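Local coordinates for ammonium transporter (PDB 6EU6), which probably senses ammonium at the membrane and passes the signal on to a histidine kinase, built on the fold of the ammonium transporter family, at residues T28-G33 with S268-I273. Sequence-based numbering, arbitrary orientation.
Sequences TSYETG and SLFTAI
Tyr30 reaches across to Phe270 with the far end of its ring, and the phenol oxygen does most of the touching: Tyr30 OH lies 3.0 Å from Phe270 CB, a close approach of an oxygen to a methylene. Behind it, Tyr30 CE1 stands 3.8 Å from Phe270 CB, and this methylene lies at the edge of the tyrosine ring, near its plane. The two helices are well apart here, with the CA atoms of Tyr30 and Phe270 9.4 Å from each other, and the tyrosine bridges the gap because its CG is anti to the backbone N (chi1 -166°), which carries the ring out toward the other helix. Phe270 swings its own ring the other way, so the side chains slide past one another without stacking. Tyr30 OH also comes within 3.8 Å of Thr271 N, a contact and not a hydrogen bond. A water extends the link, lying in the plane of the tyrosine ring, hydrogen-bonded to Tyr30 OH at 2.7 Å and donating to Thr271 OG1 at 2.8 Å. That threonine hydroxyl is also bonded to Glu307 on helix 289-312. In this largely helical ammonium transporter fold, assembled as a trimer, the contact ties the first helix, 2-34, to helix 266-280 in the interior. Helix 206-226 lies against both aromatics through Thr213, and Leu48 of the second subunit packs on Phe270. A phenylalanine in place of Tyr30 would probably leave the water without its phenol partner and break the polar path to Thr271.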
ATOM      1  N   THR A  28      -9.564   0.645   8.569  1.00 24.75           N
ATOM      2  CA  THR A  28     -10.494   1.705   8.140  1.00 28.54           C
ATOM      3  C   THR A  28     -11.365   1.178   6.957  1.00 30.22           C
ATOM      4  O   THR A  28     -12.598   1.254   6.985  1.00 27.18           O
ATOM      5  CB  THR A  28      -9.741   2.956   7.684  1.00 31.66           C
ATOM      6  OG1 THR A  28      -8.888   3.428   8.748  1.00 30.79           O
ATOM      7  CG2 THR A  28     -10.795   4.056   7.300  1.00 35.07           C
ATOM      8  N   SER A  29     -10.719   0.553   5.959  1.00 28.30           N
ATOM      9  CA  SER A  29     -11.505   0.050   4.805  1.00 27.89           C
ATOM     10  C   SER A  29     -12.416  -1.064   5.200  1.00 29.47           C
ATOM     11  O   SER A  29     -13.523  -1.131   4.696  1.00 29.55           O
ATOM     12  CB  SER A  29     -10.642  -0.475   3.678  1.00 31.49           C
ATOM     13  OG  SER A  29      -9.664   0.456   3.505  1.00 35.10           O
ATOM     14  N   TYR A  30     -11.871  -2.036   5.942  1.00 27.83           N
ATOM     15  CA  TYR A  30     -12.632  -3.206   6.385  1.00 26.60           C
ATOM     16  C   TYR A  30     -13.903  -2.757   7.148  1.00 29.16           C
ATOM     17  O   TYR A  30     -15.040  -3.182   6.829  1.00 25.12           O
ATOM     18  CB  TYR A  30     -11.737  -4.048   7.277  1.00 25.91           C
ATOM     19  CG  TYR A  30     -12.254  -5.417   7.534  1.00 26.85           C
ATOM     20  CD1 TYR A  30     -12.035  -6.411   6.613  1.00 31.60           C
ATOM     21  CD2 TYR A  30     -13.003  -5.717   8.710  1.00 31.84           C
ATOM     22  CE1 TYR A  30     -12.423  -7.705   6.841  1.00 33.98           C
ATOM     23  CE2 TYR A  30     -13.438  -7.032   8.963  1.00 32.20           C
ATOM     24  CZ  TYR A  30     -13.157  -8.005   8.016  1.00 36.26           C
ATOM     25  OH  TYR A  30     -13.578  -9.278   8.151  1.00 37.63           O
ATOM     26  N   GLU A  31     -13.699  -1.913   8.171  1.00 27.02           N
ATOM     27  CA  GLU A  31     -14.807  -1.490   8.947  1.00 28.02           C
ATOM     28  C   GLU A  31     -15.819  -0.660   8.125  1.00 30.27           C
ATOM     29  O   GLU A  31     -17.016  -0.827   8.343  1.00 30.02           O
ATOM     30  CB  GLU A  31     -14.404  -0.720  10.216  1.00 29.27           C
ATOM     31  CG  GLU A  31     -13.430  -1.498  11.104  1.00 32.59           C
ATOM     32  CD  GLU A  31     -12.899  -0.696  12.336  1.00 39.53           C
ATOM     33  OE1 GLU A  31     -13.582   0.385  12.654  1.00 31.07           O
ATOM     34  OE2 GLU A  31     -11.856  -1.202  12.963  1.00 29.55           O
ATOM     35  N   THR A  32     -15.340   0.240   7.249  1.00 30.68           N
ATOM     36  CA  THR A  32     -16.205   1.030   6.418  1.00 29.12           C
ATOM     37  C   THR A  32     -16.995   0.059   5.497  1.00 35.45           C
ATOM     38  O   THR A  32     -18.207   0.132   5.389  1.00 33.09           O
ATOM     39  CB  THR A  32     -15.422   2.004   5.617  1.00 30.01           C
ATOM     40  OG1 THR A  32     -14.688   2.873   6.453  1.00 29.84           O
ATOM     41  CG2 THR A  32     -16.358   2.869   4.696  1.00 33.75           C
ATOM     42  N   GLY A  33     -16.315  -0.914   4.892  1.00 32.86           N
ATOM     43  CA  GLY A  33     -16.990  -1.898   4.078  1.00 32.52           C
ATOM     44  C   GLY A  33     -18.113  -2.650   4.765  1.00 34.03           C
ATOM     45  O   GLY A  33     -19.187  -2.908   4.186  1.00 33.36           O
ATOM     46  N   SER A 268     -18.422 -14.018   6.621  1.00 30.48           N
ATOM     47  CA  SER A 268     -17.821 -15.128   7.356  1.00 32.76           C
ATOM     48  C   SER A 268     -16.530 -15.545   6.724  1.00 31.30           C
ATOM     49  O   SER A 268     -15.652 -16.025   7.424  1.00 29.15           O
ATOM     50  CB  SER A 268     -18.787 -16.317   7.452  1.00 34.79           C
ATOM     51  OG  SER A 268     -19.802 -15.921   8.327  1.00 37.58           O
ATOM     52  N   LEU A 269     -16.408 -15.431   5.390  1.00 29.79           N
ATOM     53  CA  LEU A 269     -15.144 -15.757   4.749  1.00 27.21           C
ATOM     54  C   LEU A 269     -14.046 -14.788   5.224  1.00 26.92           C
ATOM     55  O   LEU A 269     -12.922 -15.193   5.534  1.00 26.21           O
ATOM     56  CB  LEU A 269     -15.284 -15.680   3.242  1.00 28.44           C
ATOM     57  CG  LEU A 269     -13.983 -15.791   2.464  1.00 28.18           C
ATOM     58  CD1 LEU A 269     -13.434 -17.188   2.570  1.00 30.46           C
ATOM     59  CD2 LEU A 269     -14.229 -15.436   1.007  1.00 33.89           C
ATOM     60  N   PHE A 270     -14.372 -13.492   5.290  1.00 28.10           N
ATOM     61  CA  PHE A 270     -13.389 -12.516   5.793  1.00 26.65           C
ATOM     62  C   PHE A 270     -13.036 -12.786   7.217  1.00 25.80           C
ATOM     63  O   PHE A 270     -11.851 -12.796   7.600  1.00 26.01           O
ATOM     64  CB  PHE A 270     -13.942 -11.057   5.758  1.00 28.67           C
ATOM     65  CG  PHE A 270     -14.338 -10.544   4.372  1.00 29.54           C
ATOM     66  CD1 PHE A 270     -13.555 -10.725   3.295  1.00 32.19           C
ATOM     67  CD2 PHE A 270     -15.463  -9.787   4.216  1.00 36.96           C
ATOM     68  CE1 PHE A 270     -13.901 -10.277   2.027  1.00 33.21           C
ATOM     69  CE2 PHE A 270     -15.825  -9.323   2.964  1.00 38.68           C
ATOM     70  CZ  PHE A 270     -15.017  -9.545   1.877  1.00 35.01           C
ATOM     71  N   THR A 271     -14.060 -13.033   8.040  1.00 25.92           N
ATOM     72  CA  THR A 271     -13.823 -13.355   9.460  1.00 25.84           C
ATOM     73  C   THR A 271     -12.793 -14.463   9.587  1.00 26.43           C
ATOM     74  O   THR A 271     -11.910 -14.411  10.403  1.00 25.43           O
ATOM     75  CB  THR A 271     -15.147 -13.722  10.166  1.00 29.38           C
ATOM     76  OG1 THR A 271     -15.993 -12.602  10.121  1.00 30.18           O
ATOM     77  CG2 THR A 271     -14.940 -14.123  11.614  1.00 32.89           C
ATOM     78  N   ALA A 272     -12.961 -15.524   8.810  1.00 25.82           N
ATOM     79  CA  ALA A 272     -12.109 -16.635   8.954  1.00 27.44           C
ATOM     80  C   ALA A 272     -10.638 -16.320   8.554  1.00 27.32           C
ATOM     81  O   ALA A 272      -9.713 -16.780   9.211  1.00 26.06           O
ATOM     82  CB  ALA A 272     -12.673 -17.789   8.153  1.00 28.64           C
ATOM     83  N   ILE A 273     -10.457 -15.587   7.422  1.00 26.95           N
ATOM     84  CA  ILE A 273      -9.160 -15.195   6.955  1.00 27.30           C
ATOM     85  C   ILE A 273      -8.449 -14.388   8.034  1.00 24.65           C
ATOM     86  O   ILE A 273      -7.332 -14.701   8.406  1.00 24.15           O
ATOM     87  CB  ILE A 273      -9.265 -14.425   5.614  1.00 26.80           C
ATOM     88  CG1 ILE A 273      -9.712 -15.442   4.546  1.00 28.33           C
ATOM     89  CG2 ILE A 273      -7.909 -13.842   5.295  1.00 27.28           C
ATOM     90  CD1 ILE A 273     -10.161 -14.818   3.253  1.00 27.34           C
TER
HETATM   91  O   HOH W   1     -14.908 -10.085  10.359  1.00 37.85           O